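Local coordinates for protein GTP cyclohydrolase 1 type 2 homolog (Escherichia coli, Escherichia coli O157:H7, PDB 1NMO) that binds a dinuclear metal centre as a ring-shaped hexamer and may take part in degrading radiation-damaged nucleotides, at residues E30-V35 against D90-G95; Q36-G41 against T234-T239. All coordinates share one frame; numbering follows the deposited sequence.

How the contacts relate
Both contacts reach the same mixed five-stranded sheet; their centres lie about 12 Å apart, and they touch where V35 O packs on L236 CD2. Along the chain the segments come in the order 30-35, 36-41, 90-95, 234-239, so the contacts cross. Contact 1 sets the loop after strand 26-29 against the start of strand 92-95. The loop 30-35 itself continues into strand 37-41, which in contact 2 pairs with strand 237-240. D58 joins the two: one carboxylate oxygen takes K32, the other the backbone N atoms of Q36 and K37. Strand 59-62, central between 92-95 and 37-41, leads directly into the metal ligand H63, so both contacts help build the sheet that carries this ligand.

Contact 1 (E30-V35 against D90-G95); sequences EGKETV and DINLYG
G31 and K32 pass across the backbone at D90, where the chain enters strand 92-95, with G31 CA 4.2 Å from D90 CA and a nearly straight hydrogen bond of 3.0 Å from K32 N to D90 O. Glycine suits position 31 because a CB here would run into D90 O, I91 C and N92 N. The side chain that carries the contact is N92, whose amide bonds G31 N and K32 O, on either side of the peptide group between these two residues. Its OD1 accepts from G31 N at 2.9 Å, the donor standing above the plane of the amide carbonyl. Its ND2 donates to K32 O, also at 2.9 Å; K32 O lies close to the N92 amide plane, and ND2 lies in the K32 carbonyl plane, on a lone pair. N3 ND2 also bonds OD1, and ND2 also gives to D58 O, so this buried amide is gripped at both ends and its rotation is fixed. D90, with a positive phi of 55°, is the C-prime residue of the Schellman motif that ends helix 78-88, and from this turn the chain proceeds into the strand. The long aliphatic chain of K32 crosses the D90 carbonyl, CG lying 3.3 Å from D90 O, and lets NZ reach D58 OD1 in a salt bridge. Deeper in, V35 CG2 packs on N92 ND2 at 3.5 Å and meets Y94 OH tip to tip at 4.1 Å; that hydroxyl is hydrogen-bonded to N3 O. A water bridges E30 O and I91 O beside G31.

Contact 2 (Q36-G41 against T234-T239); sequences QKIVTG and TDLDVT
The carboxylate of D237 is the flat group met by K37, whose side chain lies beside it and points the same way. K37 NZ reaches D237 OD2 from the syn side, 30° out of the carboxylate plane, in a salt bridge modelled at 2.5 Å, a length short enough to be doubtful. K37 CG and D237 CG are both anti to their backbone N (chi1 177° for K37), which lets the two side chains run side by side before a bend at chi2 turns the lysine chain. Opposite charges suit these neighbouring positions, since K37, D237 and T239 are partly exposed; V39, on the same face, is buried. I38 and V238 point to the other face, where both are buried and branched aliphatic residues fit: I38 CB lies 4.0 Å from V238 CG2, and I38 CD1 is 3.9 Å from L236 CD1. T40 crosses V238 at about a right angle, with T40 CG2 only 3.5 Å from V238 CG1, tighter than usual for two carbons.

The backbones pair as parallel strands. Q36 O takes D237 N, I38 bonds D237 O through its N and T239 N through its O, and T40 N closes the series on T239 O with the longest of the four bonds, 3.2 Å. K37 and V39 bond the other way, to the D58-I61 side.

T234 OG1 accepts from L236 N in an ST turn just after helix 221-233. The chain thus passes from that helix into the outermost strand of this sheet within the chain, added parallel to 37-41. The helix packs on V238 through S227 and L230, and S227 OG is hydrogen-bonded to T40 OG1. L6 of helix 3-13 lies against I38 and L236, and strand 59-62 flanks strand 37-41 on its other edge.

Contact 1 (E30-V35 against D90-G95)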
loop_
_atom_site.group_PDB
_atom_site.type_symbol
_atom_site.label_atom_id
_atom_site.label_comp_id
_atom_site.label_asym_id
_atom_site.label_seq_id
_atom_site.Cartn_x
_atom_site.Cartn_y
_atom_site.Cartn_z
ATOM N N GLU A 30 -27.876 36.349 10.603
ATOM C CA GLU A 30 -27.821 37.079 11.859
ATOM C C GLU A 30 -27.958 36.179 13.081
ATOM O O GLU A 30 -28.729 35.226 13.072
ATOM C CB GLU A 30 -28.948 38.085 11.889
ATOM C CG GLU A 30 -28.788 39.163 12.850
ATOM C CD GLU A 30 -30.071 39.958 12.978
ATOM O OE1 GLU A 30 -30.925 39.890 12.027
ATOM O OE2 GLU A 30 -30.221 40.648 14.027
ATOM N N GLY A 31 -27.214 36.545 14.140
ATOM C CA GLY A 31 -27.224 35.849 15.423
ATOM C C GLY A 31 -27.211 36.848 16.598
ATOM O O GLY A 31 -27.828 37.926 16.487
ATOM N N LYS A 32 -26.582 36.480 17.739
ATOM C CA LYS A 32 -26.562 37.348 18.932
ATOM C C LYS A 32 -25.920 38.679 18.584
ATOM O O LYS A 32 -24.927 38.774 17.848
ATOM C CB LYS A 32 -25.816 36.695 20.080
ATOM C CG LYS A 32 -24.466 36.318 19.644
ATOM C CD LYS A 32 -23.555 35.775 20.748
ATOM C CE LYS A 32 -24.164 34.647 21.562
ATOM N NZ LYS A 32 -23.106 33.586 21.705
ATOM N N GLU A 33 -26.495 39.743 19.125
ATOM C CA GLU A 33 -25.991 41.079 18.781
ATOM C C GLU A 33 -24.531 41.326 19.212
ATOM O O GLU A 33 -23.740 41.912 18.472
ATOM C CB GLU A 33 -26.934 42.144 19.383
ATOM C CG GLU A 33 -26.322 43.508 19.442
ATOM C CD GLU A 33 -27.373 44.539 19.679
ATOM O OE1 GLU A 33 -28.193 44.745 18.720
ATOM O OE2 GLU A 33 -27.398 45.118 20.798
ATOM N N THR A 34 -24.185 40.866 20.395
ATOM C CA THR A 34 -22.845 41.059 20.924
ATOM C C THR A 34 -21.860 39.978 20.509
ATOM O O THR A 34 -21.980 38.815 20.956
ATOM C CB THR A 34 -22.943 41.124 22.471
ATOM O OG1 THR A 34 -23.945 42.110 22.794
ATOM C CG2 THR A 34 -21.617 41.530 23.107
ATOM N N VAL A 35 -20.894 40.352 19.687
ATOM C CA VAL A 35 -19.868 39.407 19.209
ATOM C C VAL A 35 -18.495 39.656 19.833
ATOM O O VAL A 35 -17.939 40.758 19.716
ATOM C CB VAL A 35 -19.693 39.514 17.674
ATOM C CG1 VAL A 35 -18.391 38.794 17.282
ATOM C CG2 VAL A 35 -20.897 38.878 16.929
ATOM N N ASP A 90 -27.448 30.881 17.900
ATOM C CA ASP A 90 -27.320 32.338 17.768
ATOM C C ASP A 90 -25.965 32.750 17.294
ATOM O O ASP A 90 -25.415 33.760 17.742
ATOM C CB ASP A 90 -27.575 33.043 19.073
ATOM C CG ASP A 90 -28.933 32.767 19.612
ATOM O OD1 ASP A 90 -29.910 32.980 18.853
ATOM O OD2 ASP A 90 -29.011 32.330 20.815
ATOM N N ILE A 91 -25.407 31.968 16.395
ATOM C CA ILE A 91 -24.096 32.305 15.878
ATOM C C ILE A 91 -24.253 33.161 14.602
ATOM O O ILE A 91 -24.961 32.745 13.700
ATOM C CB ILE A 91 -23.325 31.023 15.527
ATOM C CG1 ILE A 91 -22.988 30.212 16.758
ATOM C CG2 ILE A 91 -22.054 31.356 14.824
ATOM C CD1 ILE A 91 -22.203 28.936 16.435
ATOM N N ASN A 92 -23.657 34.361 14.548
ATOM C CA ASN A 92 -23.631 35.184 13.304
ATOM C C ASN A 92 -22.734 34.585 12.157
ATOM O O ASN A 92 -21.562 34.248 12.386
ATOM C CB ASN A 92 -23.070 36.592 13.602
ATOM C CG ASN A 92 -23.918 37.335 14.593
ATOM O OD1 ASN A 92 -24.808 38.096 14.218
ATOM N ND2 ASN A 92 -23.709 37.064 15.877
ATOM N N LEU A 93 -23.228 34.417 10.934
ATOM C CA LEU A 93 -22.275 33.962 9.890
ATOM C C LEU A 93 -22.039 35.145 8.985
ATOM O O LEU A 93 -23.009 35.742 8.491
ATOM C CB LEU A 93 -22.828 32.881 8.975
ATOM C CG LEU A 93 -21.972 32.578 7.729
ATOM C CD1 LEU A 93 -20.759 31.799 8.211
ATOM C CD2 LEU A 93 -22.721 31.689 6.718
ATOM N N TYR A 94 -20.769 35.510 8.759
ATOM C CA TYR A 94 -20.443 36.590 7.816
ATOM C C TYR A 94 -19.589 35.848 6.809
ATOM O O TYR A 94 -18.925 34.849 7.190
ATOM C CB TYR A 94 -19.515 37.662 8.422
ATOM C CG TYR A 94 -19.991 38.397 9.689
ATOM C CD1 TYR A 94 -20.027 37.762 10.896
ATOM C CD2 TYR A 94 -20.368 39.747 9.640
ATOM C CE1 TYR A 94 -20.416 38.437 12.073
ATOM C CE2 TYR A 94 -20.778 40.442 10.803
ATOM C CZ TYR A 94 -20.783 39.782 12.011
ATOM O OH TYR A 94 -21.097 40.493 13.171
ATOM N N GLY A 95 -19.615 36.317 5.551
ATOM C CA GLY A 95 -18.784 35.808 4.458
ATOM C C GLY A 95 -18.388 37.014 3.555
ATOM O O GLY A 95 -19.191 37.958 3.404
HETATM O O HOH W 1 -27.975 32.770 13.871
#

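Contact 2 (Q36-G41 against T234-T239)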
loop_
_atom_site.group_PDB
_atom_site.type_symbol
_atom_site.label_atom_id
_atom_site.label_comp_id
_atom_site.label_asym_id
_atom_site.label_seq_id
_atom_site.Cartn_x
_atom_site.Cartn_y
_atom_site.Cartn_z
ATOM N N GLN A 36 -17.951 38.653 20.494
ATOM C CA GLN A 36 -16.643 38.734 21.120
ATOM C C GLN A 36 -15.694 37.623 20.660
ATOM O O GLN A 36 -14.526 37.887 20.355
ATOM C CB GLN A 36 -16.729 38.643 22.641
ATOM C CG GLN A 36 -15.318 38.445 23.279
ATOM C CD GLN A 36 -14.245 39.585 22.887
ATOM O OE1 GLN A 36 -12.969 39.367 22.967
ATOM N NE2 GLN A 36 -14.758 40.802 22.484
ATOM N N LYS A 37 -16.184 36.388 20.590
ATOM C CA LYS A 37 -15.373 35.214 20.227
ATOM C C LYS A 37 -15.641 34.853 18.750
ATOM O O LYS A 37 -16.808 34.674 18.372
ATOM C CB LYS A 37 -15.765 34.069 21.192
ATOM C CG LYS A 37 -15.075 32.742 20.917
ATOM C CD LYS A 37 -13.806 32.504 21.732
ATOM C CE LYS A 37 -12.982 31.339 21.111
ATOM N NZ LYS A 37 -11.436 31.360 21.435
ATOM N N ILE A 38 -14.599 34.775 17.907
ATOM C CA ILE A 38 -14.833 34.523 16.487
ATOM C C ILE A 38 -13.979 33.399 15.881
ATOM O O ILE A 38 -12.751 33.342 16.135
ATOM C CB ILE A 38 -14.570 35.817 15.679
ATOM C CG1 ILE A 38 -15.379 36.959 16.233
ATOM C CG2 ILE A 38 -15.056 35.699 14.311
ATOM C CD1 ILE A 38 -15.431 38.098 15.232
ATOM N N VAL A 39 -14.638 32.510 15.117
ATOM C CA VAL A 39 -14.007 31.418 14.413
ATOM C C VAL A 39 -14.134 31.752 12.884
ATOM O O VAL A 39 -15.216 32.178 12.403
ATOM C CB VAL A 39 -14.721 30.042 14.756
ATOM C CG1 VAL A 39 -14.562 29.022 13.577
ATOM C CG2 VAL A 39 -14.185 29.479 16.085
ATOM N N THR A 40 -13.017 31.585 12.151
ATOM C CA THR A 40 -12.940 31.873 10.752
ATOM C C THR A 40 -12.328 30.682 10.036
ATOM O O THR A 40 -11.659 29.834 10.663
ATOM C CB THR A 40 -12.049 33.110 10.509
ATOM O OG1 THR A 40 -10.670 32.778 10.779
ATOM C CG2 THR A 40 -12.505 34.271 11.415
ATOM N N GLY A 41 -12.586 30.585 8.720
ATOM C CA GLY A 41 -12.039 29.489 7.929
ATOM C C GLY A 41 -12.357 29.767 6.503
ATOM O O GLY A 41 -13.054 30.733 6.259
ATOM N N THR A 234 -8.609 45.119 17.011
ATOM C CA THR A 234 -9.782 45.105 17.867
ATOM C C THR A 234 -9.507 44.233 19.073
ATOM O O THR A 234 -8.430 43.656 19.200
ATOM C CB THR A 234 -11.040 44.527 17.151
ATOM O OG1 THR A 234 -10.875 43.111 17.012
ATOM C CG2 THR A 234 -11.258 45.164 15.858
ATOM N N ASP A 235 -10.485 44.147 19.964
ATOM C CA ASP A 235 -10.325 43.347 21.186
ATOM C C ASP A 235 -10.992 41.975 21.101
ATOM O O ASP A 235 -11.015 41.173 22.079
ATOM C CB ASP A 235 -10.850 44.150 22.399
ATOM C CG ASP A 235 -10.138 45.537 22.524
ATOM O OD1 ASP A 235 -8.842 45.560 22.460
ATOM O OD2 ASP A 235 -10.859 46.591 22.671
ATOM N N LEU A 236 -11.491 41.708 19.897
ATOM C CA LEU A 236 -12.182 40.468 19.569
ATOM C C LEU A 236 -11.197 39.331 19.657
ATOM O O LEU A 236 -10.036 39.521 19.386
ATOM C CB LEU A 236 -12.704 40.532 18.145
ATOM C CG LEU A 236 -13.780 41.561 17.846
ATOM C CD1 LEU A 236 -14.008 41.575 16.349
ATOM C CD2 LEU A 236 -15.073 41.259 18.650
ATOM N N ASP A 237 -11.656 38.141 20.019
ATOM C CA ASP A 237 -10.774 37.002 20.058
ATOM C C ASP A 237 -11.051 36.200 18.731
ATOM O O ASP A 237 -12.029 35.445 18.684
ATOM C CB ASP A 237 -11.120 36.167 21.307
ATOM C CG ASP A 237 -10.433 34.803 21.316
ATOM O OD1 ASP A 237 -9.321 34.729 20.751
ATOM O OD2 ASP A 237 -10.957 33.801 21.899
ATOM N N VAL A 238 -10.210 36.331 17.693
ATOM C CA VAL A 238 -10.446 35.633 16.438
ATOM C C VAL A 238 -9.506 34.465 16.214
ATOM O O VAL A 238 -8.284 34.633 16.318
ATOM C CB VAL A 238 -10.328 36.609 15.266
ATOM C CG1 VAL A 238 -10.902 35.973 14.008
ATOM C CG2 VAL A 238 -11.131 37.899 15.595
ATOM N N THR A 239 -10.044 33.265 15.913
ATOM C CA THR A 239 -9.210 32.075 15.719
ATOM C C THR A 239 -9.474 31.473 14.337
ATOM O O THR A 239 -10.541 30.949 14.081
ATOM C CB THR A 239 -9.564 30.975 16.777
ATOM O OG1 THR A 239 -9.414 31.502 18.103
ATOM C CG2 THR A 239 -8.621 29.770 16.679
#